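Local coordinates for protein proline dehydrogenase (Bradyrhizobium japonicum USDA 110, PDB 3HAZ) that probably converts proline to glutamate in two steps, using an FAD-dependent proline dehydrogenase and an NAD-dependent aldehyde dehydrogenase joined in one chain, at residues Ala76-Ala81 against Arg163-His168; Asp212-Ala217 against Leu264-Arg269; Gln777-Val782 against Ile811-Gly816. One frame throughout, in Å; residues are numbered along the deposited sequence.

In the fold
The three contacts follow one another along the chain, each closing before the next opens, and each belongs to a different part of this two-enzyme protein. Contact 1 joins helices 71-85 and 151-168 in the DNA-binding family domain of proline dehydrogenase. Contact 2 pairs helices 204-223 and 252-272 of the proline dehydrogenase barrel, and contact 3 joins helices 775-787 and 804-819 of the aldehyde dehydrogenase part. Their centres are 26 to 28 Å apart, no two touch, and they share no helix. All are helix pairs without direct hydrogen bonds between segments. They hold together the N-terminal helical region, the flavin-binding barrel and the aldehyde dehydrogenase part separately, none bridging two of them.

Contact 1. Residues Ala76-Ala81 against Arg163-His168; sequences ALMVLA and RLMGNH
Met78 and Met165 make a buried helix-to-helix contact of apolar side chains in the region of the DNA-binding family domain, between helices 71-85 and 151-168. The two side chains cross at about a right angle, and the methyl CE of Met78 meets the sulfur SD of Met165 at 3.5 Å. In Met165, chi1 (-68°) carries CG to helix 71-85 and the bend at chi2 (-52°) turns SD onto the Met78 methyl. There CG rests 3.9 Å from CB of Ala81 and 3.6 Å from the backbone O of Met78, one turn apart on helix 71-85. The small Ala81 leaves room for this approach. An alanine in place of Met165 would probably leave the Met78 methyl without its sulfur partner and open a gap beside Ala81. Around the pair, helix 452-463, which follows the barrel strand 440-448, closes one side: Leu456 and Leu460 touch Met78, and Leu452 touches Met165. Ala81 also packs on Ala161 and Met162, just before 163-168 on the same helix, so the methionines lie where helices 71-85, 151-168 and 452-463 come together.

Contact 2. Residues Asp212-Ala217 against Leu264-Arg269; sequences DAYASA and LDLAQR
In Leu266, chi1 of -69° places CG beside the backbone N, anti to the carbonyl carbon, and sends both methyls to the Tyr214 side; Tyr214 holds its own CG in the same way. The two side chains cross at about a right angle. CD1 of Leu266 comes obliquely to the phenol ring, 3.5 Å from CD2 of Tyr214, and CD2 of the leucine settles against the helix itself, 3.7 Å from the backbone N of Ala215. The tyrosine ring then runs on inward, past Leu243 and Met196, until its hydroxyl is hydrogen-bonded to the backbone N of Lys239.

The second part brings in a charged group. Arg269, extended from CG to NE, lays one face of its guanidinium over the methyl of Ala215, with NH1 3.9 Å from CB. Its edge is occupied: NE forms a salt bridge at 2.9 Å to OD1 of Asp265, one turn back on the same helix, with an N-H...O angle of 147°, and NE meets OD1 from above the carboxylate plane. A water also lies in the guanidinium plane, taking a hydrogen bond from Arg269 NH1 at 3.0 Å and giving one to Ala215 O at 2.6 Å.

The segments run almost parallel, 9° apart with axes 9.8 Å from each other, as expected of successive helices in a beta/alpha barrel: strand 235-238 follows helix 204-223 and precedes helix 252-272. Toward the barrel strands the seam is hydrocarbon; on its other side Asp265 and the water probably limit how the guanidinium can turn. Its face meets the methyl while NE and NH1 keep their edge partners, so the packing costs no hydrogen bond at those two donors, and the carboxylate probably balances part of the charge.

Contact 3. Residues Gln777-Val782 against Ile811-Gly816; sequences QVADDV and IEMVAG
Met813 can be followed outward along one methyl, that of Ala779. Its CB starts 4.0 Å from Ala779 CB, CG is 3.9 Å from the same carbon, and SD, one bond further, is again 3.9 Å away. The chain is stretched through chi2 and thus runs alongside the alanine; only at chi3 (-66°) does it bend, turning CE away from the Ala779 methyl.

One residue on, Val814 packs beside it, against the backbone of Ala779. Its CG2 sits 3.8 Å from Ala779 CA and equally near Val782 CG1, while CG1 meets that same Val782 methyl at 3.8 Å. The valines cross at about a right angle. With an alanine at the crossing, the helix segments come to 8.8 Å between axes at -46°.

Helix 775-787 links the adjacent parallel strands 765-769 and 797-803 in a beta-alpha-beta crossover of the aldehyde dehydrogenase part, and helix 804-819 follows directly. Val782 and Val814 both also touch Leu892 of strand 891-897, so the pair packs down onto that sheet. Away from the strands, Arg202 of the proline dehydrogenase part touches Met813 and forms a salt bridge with Asp780. Between the segments themselves there is no hydrogen bond or charge pair: methyl groups and a thioether in van der Waals contact do the joining, and polar ties lie at the margin.

Contact 1. Residues Ala76-Ala81 against Arg163-His168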
ATOM      1  N   ALA A  76      23.047  13.309 -35.915  1.00 21.82           N
ATOM      2  CA  ALA A  76      24.487  13.210 -36.140  1.00 20.72           C
ATOM      3  C   ALA A  76      24.810  12.418 -37.409  1.00 21.00           C
ATOM      4  O   ALA A  76      25.738  12.759 -38.143  1.00 23.43           O
ATOM      5  CB  ALA A  76      25.187  12.595 -34.927  1.00 21.54           C
ATOM      6  N   LEU A  77      24.043  11.366 -37.674  1.00 21.85           N
ATOM      7  CA  LEU A  77      24.311  10.529 -38.838  1.00 24.46           C
ATOM      8  C   LEU A  77      23.884  11.227 -40.132  1.00 21.98           C
ATOM      9  O   LEU A  77      24.537  11.092 -41.165  1.00 18.95           O
ATOM     10  CB  LEU A  77      23.636   9.164 -38.700  1.00 18.09           C
ATOM     11  CG  LEU A  77      24.165   8.293 -37.555  1.00 29.95           C
ATOM     12  CD1 LEU A  77      23.484   6.936 -37.560  1.00 29.44           C
ATOM     13  CD2 LEU A  77      25.677   8.136 -37.625  1.00 29.58           C
ATOM     14  N   MET A  78      22.795  11.983 -40.064  1.00 17.85           N
ATOM     15  CA  MET A  78      22.332  12.755 -41.216  1.00 18.94           C
ATOM     16  C   MET A  78      23.304  13.877 -41.574  1.00 19.66           C
ATOM     17  O   MET A  78      23.493  14.204 -42.747  1.00 17.33           O
ATOM     18  CB  MET A  78      20.932  13.319 -40.950  1.00 13.38           C
ATOM     19  CG  MET A  78      19.843  12.238 -40.903  1.00 24.96           C
ATOM     20  SD  MET A  78      18.216  12.905 -40.494  1.00 34.82           S
ATOM     21  CE  MET A  78      17.622  13.387 -42.115  1.00 36.31           C
ATOM     22  N   VAL A  79      23.912  14.469 -40.553  1.00 20.84           N
ATOM     23  CA  VAL A  79      24.924  15.493 -40.761  1.00 19.00           C
ATOM     24  C   VAL A  79      26.163  14.878 -41.397  1.00 15.92           C
ATOM     25  O   VAL A  79      26.708  15.411 -42.359  1.00 19.90           O
ATOM     26  CB  VAL A  79      25.303  16.189 -39.436  1.00 21.53           C
ATOM     27  CG1 VAL A  79      26.580  17.022 -39.603  1.00 19.20           C
ATOM     28  CG2 VAL A  79      24.153  17.057 -38.953  1.00 16.35           C
ATOM     29  N   LEU A  80      26.614  13.755 -40.850  1.00 17.68           N
ATOM     30  CA  LEU A  80      27.754  13.057 -41.420  1.00 19.19           C
ATOM     31  C   LEU A  80      27.431  12.636 -42.860  1.00 23.21           C
ATOM     32  O   LEU A  80      28.272  12.737 -43.752  1.00 23.99           O
ATOM     33  CB  LEU A  80      28.107  11.835 -40.569  1.00 17.15           C
ATOM     34  CG  LEU A  80      29.233  10.948 -41.101  1.00 20.34           C
ATOM     35  CD1 LEU A  80      30.508  11.769 -41.319  1.00 22.39           C
ATOM     36  CD2 LEU A  80      29.496   9.782 -40.162  1.00 23.22           C
ATOM     37  N   ALA A  81      26.202  12.168 -43.079  1.00 21.74           N
ATOM     38  CA  ALA A  81      25.754  11.767 -44.412  1.00 14.33           C
ATOM     39  C   ALA A  81      25.893  12.905 -45.424  1.00 21.10           C
ATOM     40  O   ALA A  81      26.424  12.702 -46.513  1.00 19.35           O
ATOM     41  CB  ALA A  81      24.314  11.240 -44.375  1.00 12.28           C
ATOM     42  N   ARG A 163      21.268   8.047 -48.398  1.00 27.00           N
ATOM     43  CA  ARG A 163      20.196   8.009 -49.388  1.00 27.59           C
ATOM     44  C   ARG A 163      19.033   8.917 -48.993  1.00 18.05           C
ATOM     45  O   ARG A 163      18.369   9.497 -49.856  1.00 21.05           O
ATOM     46  CB  ARG A 163      19.731   6.581 -49.737  1.00 35.23           C
ATOM     47  CG  ARG A 163      19.714   5.580 -48.599  1.00 47.16           C
ATOM     48  CD  ARG A 163      19.678   4.150 -49.143  1.00 57.21           C
ATOM     49  NE  ARG A 163      19.689   3.143 -48.081  1.00 62.12           N
ATOM     50  CZ  ARG A 163      20.786   2.544 -47.623  1.00 60.79           C
ATOM     51  NH1 ARG A 163      20.700   1.644 -46.651  1.00 62.08           N
ATOM     52  NH2 ARG A 163      21.972   2.843 -48.135  1.00 58.38           N
ATOM     53  N   LEU A 164      18.801   9.074 -47.693  1.00 18.65           N
ATOM     54  CA  LEU A 164      17.726   9.956 -47.257  1.00 19.96           C
ATOM     55  C   LEU A 164      18.071  11.416 -47.556  1.00 21.28           C
ATOM     56  O   LEU A 164      17.246  12.166 -48.088  1.00 20.94           O
ATOM     57  CB  LEU A 164      17.400   9.749 -45.769  1.00 29.45           C
ATOM     58  CG  LEU A 164      16.751   8.406 -45.409  1.00 29.54           C
ATOM     59  CD1 LEU A 164      16.735   8.192 -43.903  1.00 33.42           C
ATOM     60  CD2 LEU A 164      15.342   8.275 -45.995  1.00 22.55           C
ATOM     61  N   MET A 165      19.295  11.814 -47.220  1.00 18.28           N
ATOM     62  CA  MET A 165      19.731  13.186 -47.436  1.00 21.50           C
ATOM     63  C   MET A 165      19.776  13.509 -48.922  1.00 22.91           C
ATOM     64  O   MET A 165      19.445  14.617 -49.342  1.00 25.58           O
ATOM     65  CB  MET A 165      21.117  13.426 -46.812  1.00 18.65           C
ATOM     66  CG  MET A 165      21.136  13.375 -45.286  1.00 22.54           C
ATOM     67  SD  MET A 165      19.896  14.466 -44.587  1.00 25.61           S
ATOM     68  CE  MET A 165      20.478  16.053 -45.173  1.00 21.64           C
ATOM     69  N   GLY A 166      20.202  12.536 -49.718  1.00 18.53           N
ATOM     70  CA  GLY A 166      20.357  12.756 -51.144  1.00 23.85           C
ATOM     71  C   GLY A 166      19.021  12.761 -51.870  1.00 27.24           C
ATOM     72  O   GLY A 166      18.856  13.444 -52.876  1.00 29.59           O
ATOM     73  N   ASN A 167      18.059  11.999 -51.358  1.00 26.38           N
ATOM     74  CA  ASN A 167      16.771  11.864 -52.042  1.00 31.24           C
ATOM     75  C   ASN A 167      15.709  12.854 -51.586  1.00 27.76           C
ATOM     76  O   ASN A 167      14.848  13.242 -52.368  1.00 29.73           O
ATOM     77  CB  ASN A 167      16.232  10.436 -51.911  1.00 28.94           C
ATOM     78  CG  ASN A 167      17.056   9.432 -52.694  1.00 33.29           C
ATOM     79  OD1 ASN A 167      17.707   9.782 -53.675  1.00 41.42           O
ATOM     80  ND2 ASN A 167      17.036   8.180 -52.259  1.00 37.20           N
ATOM     81  N   HIS A 168      15.776  13.270 -50.326  1.00 25.65           N
ATOM     82  CA  HIS A 168      14.671  14.022 -49.732  1.00 28.04           C
ATOM     83  C   HIS A 168      14.999  15.466 -49.381  1.00 26.68           C
ATOM     84  O   HIS A 168      14.135  16.209 -48.918  1.00 24.59           O
ATOM     85  CB  HIS A 168      14.118  13.275 -48.519  1.00 29.87           C
ATOM     86  CG  HIS A 168      13.608  11.910 -48.854  1.00 26.63           C
ATOM     87  ND1 HIS A 168      13.738  10.833 -48.005  1.00 30.16           N
ATOM     88  CD2 HIS A 168      12.996  11.441 -49.967  1.00 23.06           C
ATOM     89  CE1 HIS A 168      13.210   9.763 -48.574  1.00 35.01           C
ATOM     90  NE2 HIS A 168      12.761  10.104 -49.768  1.00 31.37           N
TER

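Contact 2. Residues Asp212-Ala217 against Leu264-Arg269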
ATOM      1  N   ASP A 212      17.143  37.195 -50.606  1.00 29.37           N
ATOM      2  CA  ASP A 212      17.757  36.886 -51.896  1.00 25.31           C
ATOM      3  C   ASP A 212      17.532  35.428 -52.293  1.00 21.33           C
ATOM      4  O   ASP A 212      17.229  35.134 -53.447  1.00 24.71           O
ATOM      5  CB  ASP A 212      19.256  37.199 -51.872  1.00 27.06           C
ATOM      6  CG  ASP A 212      19.542  38.687 -51.753  1.00 32.33           C
ATOM      7  OD1 ASP A 212      18.629  39.501 -52.007  1.00 33.55           O
ATOM      8  OD2 ASP A 212      20.685  39.044 -51.402  1.00 32.98           O
ATOM      9  N   ALA A 213      17.683  34.518 -51.337  1.00 18.02           N
ATOM     10  CA  ALA A 213      17.448  33.099 -51.607  1.00 22.04           C
ATOM     11  C   ALA A 213      16.016  32.836 -52.079  1.00 27.73           C
ATOM     12  O   ALA A 213      15.799  32.108 -53.058  1.00 26.01           O
ATOM     13  CB  ALA A 213      17.783  32.244 -50.378  1.00 16.58           C
ATOM     14  N   TYR A 214      15.041  33.421 -51.388  1.00 20.23           N
ATOM     15  CA  TYR A 214      13.647  33.292 -51.809  1.00 18.28           C
ATOM     16  C   TYR A 214      13.472  33.846 -53.220  1.00 22.26           C
ATOM     17  O   TYR A 214      12.834  33.223 -54.064  1.00 22.19           O
ATOM     18  CB  TYR A 214      12.706  34.064 -50.880  1.00 17.96           C
ATOM     19  CG  TYR A 214      12.530  33.501 -49.484  1.00 27.23           C
ATOM     20  CD1 TYR A 214      12.319  32.144 -49.272  1.00 31.17           C
ATOM     21  CD2 TYR A 214      12.526  34.348 -48.374  1.00 22.81           C
ATOM     22  CE1 TYR A 214      12.141  31.637 -47.978  1.00 33.54           C
ATOM     23  CE2 TYR A 214      12.346  33.857 -47.087  1.00 18.47           C
ATOM     24  CZ  TYR A 214      12.159  32.503 -46.894  1.00 28.89           C
ATOM     25  OH  TYR A 214      11.976  32.026 -45.618  1.00 27.36           O
ATOM     26  N   ALA A 215      14.019  35.040 -53.449  1.00 20.55           N
ATOM     27  CA  ALA A 215      13.916  35.701 -54.742  1.00 29.52           C
ATOM     28  C   ALA A 215      14.484  34.800 -55.821  1.00 27.33           C
ATOM     29  O   ALA A 215      13.867  34.607 -56.863  1.00 28.41           O
ATOM     30  CB  ALA A 215      14.644  37.044 -54.722  1.00 28.26           C
ATOM     31  N   SER A 216      15.660  34.238 -55.555  1.00 27.97           N
ATOM     32  CA  SER A 216      16.292  33.306 -56.485  1.00 26.28           C
ATOM     33  C   SER A 216      15.451  32.047 -56.690  1.00 26.00           C
ATOM     34  O   SER A 216      15.356  31.539 -57.810  1.00 29.25           O
ATOM     35  CB  SER A 216      17.702  32.925 -56.012  1.00 25.50           C
ATOM     36  OG  SER A 216      18.593  34.029 -56.085  1.00 32.04           O
ATOM     37  N   ALA A 217      14.843  31.538 -55.617  1.00 18.74           N
ATOM     38  CA  ALA A 217      14.040  30.316 -55.710  1.00 16.61           C
ATOM     39  C   ALA A 217      12.798  30.545 -56.575  1.00 20.28           C
ATOM     40  O   ALA A 217      12.426  29.709 -57.401  1.00 17.06           O
ATOM     41  CB  ALA A 217      13.639  29.819 -54.300  1.00 22.60           C
ATOM     42  N   LEU A 264       6.322  42.000 -49.460  1.00 24.54           N
ATOM     43  CA  LEU A 264       5.598  42.460 -50.640  1.00 28.78           C
ATOM     44  C   LEU A 264       6.415  42.230 -51.914  1.00 25.14           C
ATOM     45  O   LEU A 264       5.897  41.734 -52.909  1.00 27.93           O
ATOM     46  CB  LEU A 264       5.230  43.943 -50.506  1.00 24.68           C
ATOM     47  CG  LEU A 264       4.490  44.533 -51.705  1.00 26.59           C
ATOM     48  CD1 LEU A 264       3.276  43.692 -52.062  1.00 28.91           C
ATOM     49  CD2 LEU A 264       4.086  45.980 -51.444  1.00 21.90           C
ATOM     50  N   ASP A 265       7.692  42.596 -51.872  1.00 28.83           N
ATOM     51  CA  ASP A 265       8.593  42.406 -53.006  1.00 31.50           C
ATOM     52  C   ASP A 265       8.615  40.940 -53.431  1.00 29.74           C
ATOM     53  O   ASP A 265       8.504  40.620 -54.619  1.00 28.30           O
ATOM     54  CB  ASP A 265      10.002  42.884 -52.639  1.00 36.99           C
ATOM     55  CG  ASP A 265      10.955  42.909 -53.829  1.00 37.36           C
ATOM     56  OD1 ASP A 265      10.652  42.305 -54.878  1.00 38.55           O
ATOM     57  OD2 ASP A 265      12.022  43.539 -53.708  1.00 39.93           O
ATOM     58  N   LEU A 266       8.746  40.047 -52.457  1.00 28.21           N
ATOM     59  CA  LEU A 266       8.754  38.618 -52.751  1.00 24.07           C
ATOM     60  C   LEU A 266       7.413  38.127 -53.322  1.00 23.95           C
ATOM     61  O   LEU A 266       7.393  37.351 -54.267  1.00 25.05           O
ATOM     62  CB  LEU A 266       9.162  37.810 -51.520  1.00 20.88           C
ATOM     63  CG  LEU A 266      10.616  37.936 -51.039  1.00 24.44           C
ATOM     64  CD1 LEU A 266      10.844  37.103 -49.769  1.00 24.53           C
ATOM     65  CD2 LEU A 266      11.613  37.536 -52.131  1.00 21.82           C
ATOM     66  N   ALA A 267       6.302  38.591 -52.756  1.00 22.83           N
ATOM     67  CA  ALA A 267       4.972  38.228 -53.254  1.00 25.19           C
ATOM     68  C   ALA A 267       4.772  38.680 -54.704  1.00 25.14           C
ATOM     69  O   ALA A 267       4.195  37.958 -55.515  1.00 26.26           O
ATOM     70  CB  ALA A 267       3.888  38.832 -52.362  1.00 27.93           C
ATOM     71  N   GLN A 268       5.250  39.881 -55.015  1.00 22.10           N
ATOM     72  CA  GLN A 268       5.161  40.422 -56.365  1.00 26.61           C
ATOM     73  C   GLN A 268       5.950  39.558 -57.351  1.00 30.56           C
ATOM     74  O   GLN A 268       5.508  39.315 -58.471  1.00 28.00           O
ATOM     75  CB  GLN A 268       5.669  41.862 -56.397  1.00 22.71           C
ATOM     76  CG  GLN A 268       4.858  42.850 -55.541  1.00 25.45           C
ATOM     77  CD  GLN A 268       5.460  44.249 -55.550  1.00 32.99           C
ATOM     78  OE1 GLN A 268       6.639  44.425 -55.876  1.00 31.46           O
ATOM     79  NE2 GLN A 268       4.654  45.252 -55.202  1.00 27.31           N
ATOM     80  N   ARG A 269       7.114  39.091 -56.922  1.00 29.54           N
ATOM     81  CA  ARG A 269       7.947  38.251 -57.767  1.00 30.48           C
ATOM     82  C   ARG A 269       7.271  36.911 -58.020  1.00 32.47           C
ATOM     83  O   ARG A 269       7.379  36.354 -59.112  1.00 23.59           O
ATOM     84  CB  ARG A 269       9.312  38.041 -57.121  1.00 31.66           C
ATOM     85  CG  ARG A 269      10.231  39.253 -57.223  1.00 34.54           C
ATOM     86  CD  ARG A 269      11.312  39.194 -56.156  1.00 34.06           C
ATOM     87  NE  ARG A 269      12.238  40.313 -56.252  1.00 31.04           N
ATOM     88  CZ  ARG A 269      13.322  40.315 -57.017  1.00 37.53           C
ATOM     89  NH1 ARG A 269      13.614  39.257 -57.764  1.00 38.48           N
ATOM     90  NH2 ARG A 269      14.111  41.378 -57.038  1.00 41.75           N
TER
HETATM   91  O   HOH W   1      12.386  36.539 -57.827  1.00 31.79           O

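Contact 3. Residues Gln777-Val782 against Ile811-Gly816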
ATOM      1  N   GLN A 777      21.792  29.273 -32.186  1.00 21.52           N
ATOM      2  CA  GLN A 777      21.392  29.173 -30.787  1.00 24.58           C
ATOM      3  C   GLN A 777      22.504  29.705 -29.894  1.00 18.63           C
ATOM      4  O   GLN A 777      22.237  30.364 -28.886  1.00 20.81           O
ATOM      5  CB  GLN A 777      21.030  27.733 -30.409  1.00 23.80           C
ATOM      6  CG  GLN A 777      19.787  27.203 -31.111  1.00 50.16           C
ATOM      7  CD  GLN A 777      18.540  28.032 -30.825  1.00 65.59           C
ATOM      8  OE1 GLN A 777      17.594  28.047 -31.619  1.00 71.58           O
ATOM      9  NE2 GLN A 777      18.533  28.721 -29.689  1.00 67.59           N
ATOM     10  N   VAL A 778      23.750  29.427 -30.269  1.00 17.73           N
ATOM     11  CA  VAL A 778      24.887  30.023 -29.574  1.00 16.46           C
ATOM     12  C   VAL A 778      24.758  31.535 -29.594  1.00 22.37           C
ATOM     13  O   VAL A 778      24.936  32.199 -28.570  1.00 22.39           O
ATOM     14  CB  VAL A 778      26.232  29.618 -30.195  1.00 19.77           C
ATOM     15  CG1 VAL A 778      27.372  30.444 -29.583  1.00 25.72           C
ATOM     16  CG2 VAL A 778      26.478  28.132 -29.985  1.00 25.45           C
ATOM     17  N   ALA A 779      24.435  32.083 -30.758  1.00 18.49           N
ATOM     18  CA  ALA A 779      24.379  33.531 -30.885  1.00 24.44           C
ATOM     19  C   ALA A 779      23.262  34.103 -30.014  1.00 19.06           C
ATOM     20  O   ALA A 779      23.462  35.093 -29.324  1.00 27.91           O
ATOM     21  CB  ALA A 779      24.220  33.955 -32.352  1.00 23.79           C
ATOM     22  N   ASP A 780      22.091  33.469 -30.047  1.00 19.53           N
ATOM     23  CA  ASP A 780      20.985  33.870 -29.184  1.00 22.85           C
ATOM     24  C   ASP A 780      21.408  33.871 -27.717  1.00 21.95           C
ATOM     25  O   ASP A 780      21.211  34.847 -26.994  1.00 17.88           O
ATOM     26  CB  ASP A 780      19.803  32.905 -29.336  1.00 26.93           C
ATOM     27  CG  ASP A 780      19.027  33.117 -30.620  1.00 30.65           C
ATOM     28  OD1 ASP A 780      19.334  34.068 -31.372  1.00 34.21           O
ATOM     29  OD2 ASP A 780      18.102  32.319 -30.878  1.00 28.14           O
ATOM     30  N   ASP A 781      21.978  32.754 -27.280  1.00 16.52           N
ATOM     31  CA  ASP A 781      22.284  32.564 -25.873  1.00 19.51           C
ATOM     32  C   ASP A 781      23.461  33.420 -25.416  1.00 19.02           C
ATOM     33  O   ASP A 781      23.539  33.787 -24.245  1.00 19.92           O
ATOM     34  CB  ASP A 781      22.549  31.085 -25.576  1.00 16.66           C
ATOM     35  CG  ASP A 781      21.308  30.233 -25.730  1.00 20.61           C
ATOM     36  OD1 ASP A 781      20.194  30.802 -25.731  1.00 18.01           O
ATOM     37  OD2 ASP A 781      21.449  28.999 -25.854  1.00 20.91           O
ATOM     38  N   VAL A 782      24.377  33.721 -26.332  1.00 18.17           N
ATOM     39  CA  VAL A 782      25.508  34.580 -26.013  1.00 16.97           C
ATOM     40  C   VAL A 782      25.029  36.020 -25.908  1.00 24.49           C
ATOM     41  O   VAL A 782      25.405  36.741 -24.980  1.00 21.01           O
ATOM     42  CB  VAL A 782      26.642  34.487 -27.055  1.00 18.95           C
ATOM     43  CG1 VAL A 782      27.556  35.708 -26.950  1.00 15.88           C
ATOM     44  CG2 VAL A 782      27.445  33.198 -26.861  1.00 19.92           C
ATOM     45  N   ILE A 811      31.187  34.369 -34.235  1.00 21.68           N
ATOM     46  CA  ILE A 811      31.515  35.729 -33.823  1.00 24.00           C
ATOM     47  C   ILE A 811      30.735  36.750 -34.651  1.00 29.17           C
ATOM     48  O   ILE A 811      30.167  37.703 -34.114  1.00 28.50           O
ATOM     49  CB  ILE A 811      33.032  35.993 -33.940  1.00 27.19           C
ATOM     50  CG1 ILE A 811      33.782  35.252 -32.827  1.00 27.73           C
ATOM     51  CG2 ILE A 811      33.324  37.489 -33.895  1.00 29.04           C
ATOM     52  CD1 ILE A 811      35.295  35.226 -33.011  1.00 23.11           C
ATOM     53  N   GLU A 812      30.713  36.538 -35.960  1.00 24.20           N
ATOM     54  CA  GLU A 812      29.968  37.387 -36.880  1.00 26.99           C
ATOM     55  C   GLU A 812      28.460  37.397 -36.567  1.00 27.08           C
ATOM     56  O   GLU A 812      27.787  38.424 -36.706  1.00 23.16           O
ATOM     57  CB  GLU A 812      30.224  36.920 -38.322  1.00 26.92           C
ATOM     58  CG  GLU A 812      29.133  37.265 -39.315  1.00 35.84           C
ATOM     59  CD  GLU A 812      29.302  36.539 -40.650  1.00 46.38           C
ATOM     60  OE1 GLU A 812      29.037  35.312 -40.725  1.00 34.95           O
ATOM     61  OE2 GLU A 812      29.702  37.205 -41.628  1.00 48.59           O
ATOM     62  N   MET A 813      27.923  36.257 -36.147  1.00 21.80           N
ATOM     63  CA  MET A 813      26.488  36.181 -35.862  1.00 23.81           C
ATOM     64  C   MET A 813      26.142  36.884 -34.535  1.00 20.35           C
ATOM     65  O   MET A 813      25.134  37.587 -34.430  1.00 20.51           O
ATOM     66  CB  MET A 813      25.996  34.729 -35.873  1.00 24.62           C
ATOM     67  CG  MET A 813      24.521  34.600 -36.215  1.00 28.88           C
ATOM     68  SD  MET A 813      23.860  32.932 -36.055  1.00 29.13           S
ATOM     69  CE  MET A 813      24.752  32.054 -37.329  1.00 21.23           C
ATOM     70  N   VAL A 814      26.989  36.709 -33.530  1.00 17.84           N
ATOM     71  CA  VAL A 814      26.812  37.428 -32.265  1.00 18.32           C
ATOM     72  C   VAL A 814      26.878  38.947 -32.490  1.00 24.77           C
ATOM     73  O   VAL A 814      26.038  39.698 -31.988  1.00 21.67           O
ATOM     74  CB  VAL A 814      27.841  36.980 -31.211  1.00 18.71           C
ATOM     75  CG1 VAL A 814      27.825  37.917 -29.996  1.00 20.09           C
ATOM     76  CG2 VAL A 814      27.567  35.522 -30.789  1.00 15.71           C
ATOM     77  N   ALA A 815      27.854  39.392 -33.278  1.00 16.78           N
ATOM     78  CA  ALA A 815      28.008  40.816 -33.555  1.00 20.31           C
ATOM     79  C   ALA A 815      26.805  41.389 -34.305  1.00 25.21           C
ATOM     80  O   ALA A 815      26.307  42.466 -33.969  1.00 26.94           O
ATOM     81  CB  ALA A 815      29.317  41.086 -34.335  1.00 21.07           C
ATOM     82  N   GLY A 816      26.346  40.663 -35.320  1.00 22.89           N
ATOM     83  CA  GLY A 816      25.195  41.080 -36.101  1.00 23.90           C
ATOM     84  C   GLY A 816      23.935  41.102 -35.262  1.00 22.28           C
ATOM     85  O   GLY A 816      23.089  41.982 -35.405  1.00 25.42           O
TER